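Local coordinates for YfdX protein (Salmonella enterica I, PDB 6A02) that is of unknown molecular function but has been implicated in the antibiotic stress response and virulence of Salmonella Typhi, at residues W22-D27 / A48-L53; D76-I81 / Q131-L136. All coordinates share one frame; numbering follows the deposited sequence.

Interaction 1. Residues W22-D27 / A48-L53; sequences WQAMRD and AQAEKL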
ATOM      1  N   TRP A  22     -16.340  -6.099   6.600  1.00  9.85           N
ATOM      2  CA  TRP A  22     -15.702  -5.625   5.380  1.00 11.26           C
ATOM      3  C   TRP A  22     -16.523  -4.517   4.734  1.00 11.89           C
ATOM      4  O   TRP A  22     -15.986  -3.466   4.364  1.00 10.63           O
ATOM      5  CB  TRP A  22     -15.461  -6.785   4.406  1.00 14.69           C
ATOM      6  CG  TRP A  22     -14.557  -6.367   3.300  1.00 17.35           C
ATOM      7  CD1 TRP A  22     -13.194  -6.402   3.296  1.00 17.56           C
ATOM      8  CD2 TRP A  22     -14.950  -5.805   2.055  1.00 21.11           C
ATOM      9  NE1 TRP A  22     -12.710  -5.906   2.110  1.00 23.46           N
ATOM     10  CE2 TRP A  22     -13.775  -5.540   1.328  1.00 21.39           C
ATOM     11  CE3 TRP A  22     -16.186  -5.519   1.474  1.00 21.07           C
ATOM     12  CZ2 TRP A  22     -13.796  -4.987   0.056  1.00 25.21           C
ATOM     13  CZ3 TRP A  22     -16.207  -4.974   0.209  1.00 22.76           C
ATOM     14  CH2 TRP A  22     -15.019  -4.718  -0.486  1.00 27.27           C
ATOM     15  N   GLN A  23     -17.837  -4.729   4.602  1.00 11.00           N
ATOM     16  CA  GLN A  23     -18.684  -3.710   3.995  1.00 11.02           C
ATOM     17  C   GLN A  23     -18.738  -2.456   4.855  1.00 10.06           C
ATOM     18  O   GLN A  23     -18.817  -1.344   4.321  1.00  9.88           O
ATOM     19  CB  GLN A  23     -20.084  -4.278   3.761  1.00 10.39           C
ATOM     20  CG  GLN A  23     -21.022  -3.319   3.029  1.00 14.36           C
ATOM     21  CD  GLN A  23     -20.529  -3.007   1.636  1.00 15.34           C
ATOM     22  OE1 GLN A  23     -20.114  -3.905   0.904  1.00 23.23           O
ATOM     23  NE2 GLN A  23     -20.528  -1.723   1.273  1.00 14.99           N
ATOM     24  N   ALA A  24     -18.678  -2.616   6.176  1.00  9.66           N
ATOM     25  CA  ALA A  24     -18.651  -1.458   7.061  1.00  9.63           C
ATOM     26  C   ALA A  24     -17.423  -0.599   6.793  1.00  8.78           C
ATOM     27  O   ALA A  24     -17.517   0.634   6.748  1.00  9.46           O
ATOM     28  CB  ALA A  24     -18.683  -1.912   8.522  1.00 10.66           C
ATOM     29  N   MET A  25     -16.265  -1.232   6.588  1.00  9.91           N
ATOM     30  CA  MET A  25     -15.062  -0.453   6.308  1.00  7.60           C
ATOM     31  C   MET A  25     -15.170   0.255   4.966  1.00  8.28           C
ATOM     32  O   MET A  25     -14.708   1.393   4.821  1.00  8.65           O
ATOM     33  CB  MET A  25     -13.828  -1.356   6.346  1.00  8.03           C
ATOM     34  CG  MET A  25     -13.548  -1.981   7.712  1.00 10.25           C
ATOM     35  SD  MET A  25     -13.624  -0.807   9.084  1.00 11.62           S
ATOM     36  CE  MET A  25     -12.306   0.312   8.628  1.00 12.55           C
ATOM     37  N   ARG A  26     -15.773  -0.405   3.974  1.00  8.95           N
ATOM     38  CA  ARG A  26     -16.026   0.244   2.693  1.00 10.07           C
ATOM     39  C   ARG A  26     -16.937   1.454   2.882  1.00  9.80           C
ATOM     40  O   ARG A  26     -16.669   2.543   2.352  1.00  9.73           O
ATOM     41  CB  ARG A  26     -16.623  -0.801   1.746  1.00 12.23           C
ATOM     42  CG  ARG A  26     -17.337  -0.279   0.531  1.00 16.71           C
ATOM     43  CD  ARG A  26     -16.452   0.525  -0.378  1.00 17.68           C
ATOM     44  NE  ARG A  26     -17.119   0.725  -1.664  1.00 23.11           N
ATOM     45  CZ  ARG A  26     -16.702   1.575  -2.597  1.00 22.42           C
ATOM     46  NH1 ARG A  26     -15.629   2.312  -2.380  1.00 22.65           N
ATOM     47  NH2 ARG A  26     -17.370   1.689  -3.739  1.00 21.70           N
ATOM     48  N   ASP A  27     -17.991   1.299   3.692  1.00  9.29           N
ATOM     49  CA  ASP A  27     -18.908   2.408   3.947  1.00  9.57           C
ATOM     50  C   ASP A  27     -18.211   3.560   4.671  1.00  8.89           C
ATOM     51  O   ASP A  27     -18.509   4.734   4.408  1.00  8.95           O
ATOM     52  CB  ASP A  27     -20.102   1.924   4.773  1.00 10.18           C
ATOM     53  CG  ASP A  27     -21.035   1.014   3.997  1.00 13.01           C
ATOM     54  OD1 ASP A  27     -20.880   0.891   2.760  1.00 13.90           O
ATOM     55  OD2 ASP A  27     -21.934   0.437   4.653  1.00 13.85           O
ATOM     56  N   ALA A  48     -24.047   5.567   9.171  1.00 10.74           N
ATOM     57  CA  ALA A  48     -25.117   4.856   9.864  1.00 11.54           C
ATOM     58  C   ALA A  48     -25.207   3.413   9.401  1.00 11.46           C
ATOM     59  O   ALA A  48     -25.436   2.507  10.212  1.00 12.86           O
ATOM     60  CB  ALA A  48     -26.451   5.574   9.666  1.00 10.10           C
ATOM     61  N   GLN A  49     -25.021   3.169   8.104  1.00 10.34           N
ATOM     62  CA  GLN A  49     -25.006   1.787   7.637  1.00 14.16           C
ATOM     63  C   GLN A  49     -23.835   1.022   8.240  1.00 12.89           C
ATOM     64  O   GLN A  49     -23.986  -0.128   8.664  1.00 13.66           O
ATOM     65  CB  GLN A  49     -24.961   1.710   6.111  1.00 14.11           C
ATOM     66  CG  GLN A  49     -26.173   2.280   5.372  0.51 11.47           C
ATOM     67  CD  GLN A  49     -25.953   2.373   3.867  0.51 18.06           C
ATOM     68  OE1 GLN A  49     -24.857   2.122   3.369  0.51 19.21           O
ATOM     69  NE2 GLN A  49     -27.001   2.729   3.138  0.51 23.01           N
ATOM     70  N   ALA A  50     -22.655   1.648   8.288  1.00 11.31           N
ATOM     71  CA  ALA A  50     -21.508   0.993   8.906  1.00 12.59           C
ATOM     72  C   ALA A  50     -21.782   0.672  10.368  1.00 11.60           C
ATOM     73  O   ALA A  50     -21.417  -0.407  10.856  1.00 11.87           O
ATOM     74  CB  ALA A  50     -20.270   1.879   8.765  1.00  9.95           C
ATOM     75  N   GLU A  51     -22.414   1.603  11.088  1.00 11.32           N
ATOM     76  CA  GLU A  51     -22.748   1.361  12.486  1.00 13.50           C
ATOM     77  C   GLU A  51     -23.678   0.164  12.629  1.00 14.29           C
ATOM     78  O   GLU A  51     -23.474  -0.684  13.504  1.00 14.70           O
ATOM     79  CB  GLU A  51     -23.373   2.616  13.097  1.00 14.49           C
ATOM     80  CG  GLU A  51     -23.578   2.530  14.606  1.00 15.89           C
ATOM     81  CD  GLU A  51     -24.261   3.756  15.180  1.00 23.46           C
ATOM     82  OE1 GLU A  51     -25.223   4.255  14.553  1.00 28.60           O
ATOM     83  OE2 GLU A  51     -23.832   4.221  16.260  1.00 26.77           O
ATOM     84  N   LYS A  52     -24.694   0.069  11.772  1.00 13.82           N
ATOM     85  CA  LYS A  52     -25.618  -1.058  11.866  1.00 16.45           C
ATOM     86  C   LYS A  52     -24.917  -2.372  11.553  1.00 16.95           C
ATOM     87  O   LYS A  52     -25.165  -3.391  12.210  1.00 18.34           O
ATOM     88  CB  LYS A  52     -26.830  -0.840  10.954  1.00 18.10           C
ATOM     89  CG  LYS A  52     -27.807   0.186  11.500  1.00 26.60           C
ATOM     90  CD  LYS A  52     -29.078   0.273  10.676  1.00 29.17           C
ATOM     91  CE  LYS A  52     -30.155   1.005  11.453  1.00 32.36           C
ATOM     92  NZ  LYS A  52     -29.658   2.317  11.958  1.00 35.79           N
ATOM     93  N   LEU A  53     -24.022  -2.369  10.564  1.00 12.30           N
ATOM     94  CA  LEU A  53     -23.304  -3.593  10.219  1.00 15.09           C
ATOM     95  C   LEU A  53     -22.411  -4.064  11.362  1.00 15.30           C
ATOM     96  O   LEU A  53     -22.371  -5.261  11.673  1.00 16.78           O
ATOM     97  CB  LEU A  53     -22.497  -3.387   8.939  1.00 14.30           C
ATOM     98  CG  LEU A  53     -23.268  -3.257   7.620  1.00 14.34           C
ATOM     99  CD1 LEU A  53     -22.413  -2.592   6.553  1.00 15.38           C
ATOM    100  CD2 LEU A  53     -23.738  -4.615   7.127  1.00 18.84           C
TER
HETATM  101  O   HOH W   1     -23.337   1.392   0.699  1.00 37.32           O
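Asp27 OD1 takes bonds from two donors, and one of them carries the contact across to Gln49. From its own helix comes Gln23 NE2, 3.0 Å from Asp27 OD1; Asp27 OD1 lies close to the Gln23 amide plane, whereas NE2 stands above the carboxylate plane, 42° out of it. The Gln23 chain is bent at chi2 (63°), and the turn of its amide about chi3 puts NE2 on the side of Asp27, one turn on. The second donor is a water, which also donates to Gln49 OE1; Gln49 has two conformers and the bridge belongs to one of them, so it is doubtful as a lasting link. Asp27 OD2 lies among Leu53 CD1, Gln49 CB and Gln49 OE1, each 3.6 Å away, with the Asp27 side chain crossing both residues at about a right angle.

No direct hydrogen bond joins the helices. Beside the polar cluster, small residues set the spacing, Ala24 CB meeting Ala50 CB at 4.1 Å and Ala50 CB resting 3.6 Å from Ala24 O. The axes accordingly approach to 8.3 Å at 161°, an antiparallel helical hairpin. Leu53 CD1 extends this apolar seam over Gln23 CG. On other faces of the pair, Met25 packs on Ile81 and Ile134 of two sheet strands, Glu51 reaches Thr144 of helix 136-151, and Trp22 and Arg26 make reciprocal cation-pi contacts with the second subunit.

Interaction 2. Residues D76-I81 / Q131-L136; sequences DHYIRI and QELIPL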
ATOM      1  N   ASP A  76     -10.583  -5.303  23.894  1.00 18.69           N
ATOM      2  CA  ASP A  76     -10.959  -5.382  22.493  1.00 17.63           C
ATOM      3  C   ASP A  76     -10.322  -6.609  21.845  1.00 15.92           C
ATOM      4  O   ASP A  76      -9.455  -7.276  22.420  1.00 13.47           O
ATOM      5  CB  ASP A  76     -10.511  -4.108  21.774  1.00 15.02           C
ATOM      6  CG  ASP A  76     -11.308  -3.815  20.516  1.00 13.48           C
ATOM      7  OD1 ASP A  76     -12.175  -4.622  20.129  1.00 13.25           O
ATOM      8  OD2 ASP A  76     -11.049  -2.750  19.913  1.00 13.53           O
ATOM      9  N   HIS A  77     -10.759  -6.892  20.619  1.00 12.49           N
ATOM     10  CA  HIS A  77     -10.232  -8.009  19.852  1.00 11.20           C
ATOM     11  C   HIS A  77     -10.205  -7.621  18.387  1.00  9.58           C
ATOM     12  O   HIS A  77     -11.061  -6.868  17.912  1.00 10.87           O
ATOM     13  CB  HIS A  77     -11.112  -9.252  20.020  1.00 15.89           C
ATOM     14  CG  HIS A  77     -11.193  -9.738  21.434  1.00 21.24           C
ATOM     15  ND1 HIS A  77     -10.297 -10.643  21.958  1.00 27.10           N
ATOM     16  CD2 HIS A  77     -12.044  -9.423  22.437  1.00 25.78           C
ATOM     17  CE1 HIS A  77     -10.602 -10.878  23.222  1.00 25.42           C
ATOM     18  NE2 HIS A  77     -11.659 -10.151  23.538  1.00 28.30           N
ATOM     19  N   TYR A  78      -9.229  -8.166  17.673  1.00  9.84           N
ATOM     20  CA  TYR A  78      -9.215  -8.064  16.221  1.00  8.80           C
ATOM     21  C   TYR A  78     -10.139  -9.106  15.609  1.00 10.78           C
ATOM     22  O   TYR A  78     -10.169 -10.262  16.049  1.00 10.80           O
ATOM     23  CB  TYR A  78      -7.804  -8.328  15.707  1.00  9.47           C
ATOM     24  CG  TYR A  78      -6.897  -7.134  15.770  1.00  9.56           C
ATOM     25  CD1 TYR A  78      -7.035  -6.093  14.855  1.00  9.51           C
ATOM     26  CD2 TYR A  78      -5.873  -7.057  16.714  1.00 13.78           C
ATOM     27  CE1 TYR A  78      -6.205  -4.988  14.893  1.00  9.77           C
ATOM     28  CE2 TYR A  78      -5.015  -5.956  16.755  1.00 12.85           C
ATOM     29  CZ  TYR A  78      -5.198  -4.922  15.845  1.00 10.62           C
ATOM     30  OH  TYR A  78      -4.363  -3.824  15.882  1.00 12.93           O
ATOM     31  N   ILE A  79     -10.882  -8.697  14.579  1.00  8.13           N
ATOM     32  CA  ILE A  79     -11.687  -9.611  13.775  1.00  8.75           C
ATOM     33  C   ILE A  79     -11.194  -9.625  12.331  1.00  9.20           C
ATOM     34  O   ILE A  79     -10.682  -8.626  11.807  1.00  9.35           O
ATOM     35  CB  ILE A  79     -13.201  -9.307  13.826  1.00  9.63           C
ATOM     36  CG1 ILE A  79     -13.494  -7.897  13.302  1.00  9.66           C
ATOM     37  CG2 ILE A  79     -13.772  -9.542  15.241  1.00 11.23           C
ATOM     38  CD1 ILE A  79     -14.967  -7.712  12.876  1.00 10.10           C
ATOM     39  N   ARG A  80     -11.375 -10.772  11.686  1.00  9.29           N
ATOM     40  CA  ARG A  80     -11.004 -10.971  10.287  1.00  8.88           C
ATOM     41  C   ARG A  80     -12.055 -10.372   9.362  1.00  7.75           C
ATOM     42  O   ARG A  80     -13.250 -10.661   9.500  1.00  9.08           O
ATOM     43  CB  ARG A  80     -10.901 -12.470   9.986  1.00 10.08           C
ATOM     44  CG  ARG A  80      -9.747 -13.172  10.687  1.00 11.66           C
ATOM     45  CD  ARG A  80      -9.758 -14.679  10.427  1.00 13.43           C
ATOM     46  NE  ARG A  80     -10.921 -15.278  11.063  1.00 14.97           N
ATOM     47  CZ  ARG A  80     -10.936 -15.748  12.309  1.00 14.82           C
ATOM     48  NH1 ARG A  80      -9.831 -15.733  13.054  1.00 14.55           N
ATOM     49  NH2 ARG A  80     -12.065 -16.246  12.807  1.00 14.57           N
ATOM     50  N   ILE A  81     -11.614  -9.561   8.397  1.00  8.10           N
ATOM     51  CA  ILE A  81     -12.520  -8.978   7.413  1.00  8.02           C
ATOM     52  C   ILE A  81     -12.189  -9.344   5.975  1.00  7.95           C
ATOM     53  O   ILE A  81     -13.028  -9.114   5.092  1.00  9.59           O
ATOM     54  CB  ILE A  81     -12.680  -7.446   7.567  1.00  8.59           C
ATOM     55  CG1 ILE A  81     -11.420  -6.707   7.111  1.00  9.82           C
ATOM     56  CG2 ILE A  81     -13.040  -7.093   8.993  1.00 11.87           C
ATOM     57  CD1 ILE A  81     -11.599  -5.195   7.028  1.00 12.28           C
ATOM     58  N   GLN A 131      -4.326 -11.823   6.061  1.00  8.12           N
ATOM     59  CA  GLN A 131      -5.601 -11.645   6.729  1.00  8.79           C
ATOM     60  C   GLN A 131      -5.738 -10.190   7.151  1.00  8.70           C
ATOM     61  O   GLN A 131      -4.957  -9.700   7.977  1.00  8.64           O
ATOM     62  CB  GLN A 131      -5.708 -12.567   7.942  1.00 11.10           C
ATOM     63  CG  GLN A 131      -5.727 -14.058   7.576  1.00 11.15           C
ATOM     64  CD  GLN A 131      -5.960 -14.949   8.774  1.00 17.49           C
ATOM     65  OE1 GLN A 131      -6.164 -14.471   9.892  1.00 22.92           O
ATOM     66  NE2 GLN A 131      -5.936 -16.257   8.544  1.00 17.00           N
ATOM     67  N   GLU A 132      -6.715  -9.504   6.574  1.00  8.32           N
ATOM     68  CA  GLU A 132      -7.017  -8.132   6.945  1.00  8.07           C
ATOM     69  C   GLU A 132      -7.872  -8.159   8.202  1.00  8.45           C
ATOM     70  O   GLU A 132      -8.879  -8.871   8.252  1.00  8.92           O
ATOM     71  CB  GLU A 132      -7.774  -7.463   5.801  1.00  9.77           C
ATOM     72  CG  GLU A 132      -8.026  -5.998   6.025  1.00 15.35           C
ATOM     73  CD  GLU A 132      -8.826  -5.341   4.905  1.00 21.41           C
ATOM     74  OE1 GLU A 132      -9.216  -6.038   3.950  1.00 21.62           O
ATOM     75  OE2 GLU A 132      -9.064  -4.114   4.989  1.00 24.75           O
ATOM     76  N   LEU A 133      -7.472  -7.382   9.213  1.00  8.24           N
ATOM     77  CA  LEU A 133      -8.114  -7.380  10.521  1.00  7.11           C
ATOM     78  C   LEU A 133      -8.459  -5.961  10.936  1.00  7.70           C
ATOM     79  O   LEU A 133      -7.743  -5.010  10.601  1.00  8.88           O
ATOM     80  CB  LEU A 133      -7.186  -7.963  11.606  1.00  9.01           C
ATOM     81  CG  LEU A 133      -6.366  -9.218  11.268  1.00  9.67           C
ATOM     82  CD1 LEU A 133      -5.390  -9.553  12.384  1.00 11.77           C
ATOM     83  CD2 LEU A 133      -7.277 -10.402  11.007  1.00 10.90           C
ATOM     84  N   ILE A 134      -9.535  -5.826  11.712  1.00  8.23           N
ATOM     85  CA  ILE A 134      -9.823  -4.562  12.396  1.00  8.65           C
ATOM     86  C   ILE A 134     -10.082  -4.813  13.873  1.00  9.41           C
ATOM     87  O   ILE A 134     -10.575  -5.887  14.253  1.00  8.19           O
ATOM     88  CB  ILE A 134     -11.016  -3.806  11.789  1.00  9.01           C
ATOM     89  CG1 ILE A 134     -12.286  -4.656  11.853  1.00  9.69           C
ATOM     90  CG2 ILE A 134     -10.690  -3.318  10.366  1.00 10.42           C
ATOM     91  CD1 ILE A 134     -13.541  -3.861  11.590  1.00 11.73           C
ATOM     92  N   PRO A 135      -9.783  -3.842  14.737  1.00  8.18           N
ATOM     93  CA  PRO A 135     -10.167  -3.945  16.152  1.00  9.60           C
ATOM     94  C   PRO A 135     -11.643  -3.597  16.275  1.00  9.46           C
ATOM     95  O   PRO A 135     -12.061  -2.494  15.922  1.00 10.39           O
ATOM     96  CB  PRO A 135      -9.287  -2.892  16.829  1.00 10.13           C
ATOM     97  CG  PRO A 135      -9.083  -1.841  15.748  1.00  9.72           C
ATOM     98  CD  PRO A 135      -9.045  -2.597  14.438  1.00  9.00           C
ATOM     99  N   LEU A 136     -12.441  -4.539  16.776  1.00  9.15           N
ATOM    100  CA  LEU A 136     -13.888  -4.411  16.630  1.00 11.50           C
ATOM    101  C   LEU A 136     -14.447  -3.256  17.452  1.00 11.24           C
ATOM    102  O   LEU A 136     -15.173  -2.398  16.927  1.00 11.58           O
ATOM    103  CB  LEU A 136     -14.576  -5.723  16.991  1.00 10.61           C
ATOM    104  CG  LEU A 136     -16.106  -5.725  16.926  1.00 12.25           C
ATOM    105  CD1 LEU A 136     -16.639  -5.249  15.575  1.00 11.76           C
ATOM    106  CD2 LEU A 136     -16.623  -7.126  17.252  1.00 14.80           C
TER
HETATM  107  O   HOH W   2      -7.156 -16.077  11.978  1.00 23.46           O
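Ile81 leans on Glu132 and Ile134 with every branch of its side chain. CB lies 4.1 Å from Glu132 O, which also accepts the Ile81 backbone N-H. CG1 sits between the backbone N and the carbonyl carbon (chi1 72°) and meets Glu132 O at 3.5 Å and Glu132 CG at 3.6 Å. CG2 touches Ile134 CG1 at 3.8 Å, the side chains crossing at about a right angle. At the tip, CD1 comes to 3.4 Å from Glu132 OE2, beside the extended Glu132 chain and near Ile134 CG2.

These residues belong to neighbouring strands of an antiparallel sheet whose middle strand is 125-135. Ile79 and Ile134 form a hydrogen-bonded pair, Ile79 N lying 2.8 Å from Ile134 O, and their side chains run side by side. On the opposite face Tyr78 sets CE1 3.7 Å from Pro135 CD, while Arg80 lies alongside Leu133 and Gln131; its NE is held by Lys16 O, and a water links NH1 to Gln131 OE1, while Gln131 NE2 bonds to Glu129 OE1. Pro135 ends the strand as N-cap of helix 136-151, where Leu136 N bonds to His77 O at 2.9 Å and the Asp76 carboxylate accepts N-H groups of Gln137 and Gln138.

In the fold
Interaction 2 is almost wholly buried and lies nearer the centre of the chain than interaction 1; backbone hydrogen bonds set its register, and side chains cover both faces. Interaction 1 is partly buried and farther out, joins two helices consecutive in sequence, and has no direct hydrogen bond across it, only a doubtful water bridge; otherwise it rests mainly on apolar side chains, with about a third of the buried surface. They hold different elements yet touch: helix 19-36 lies against the sheet, Met25 CG meeting Ile81 CD1 at 3.8 Å and Trp22 CD1 approaching Ile81 O. This helix therefore meets helix 40-54 through one face and the paired strands through another.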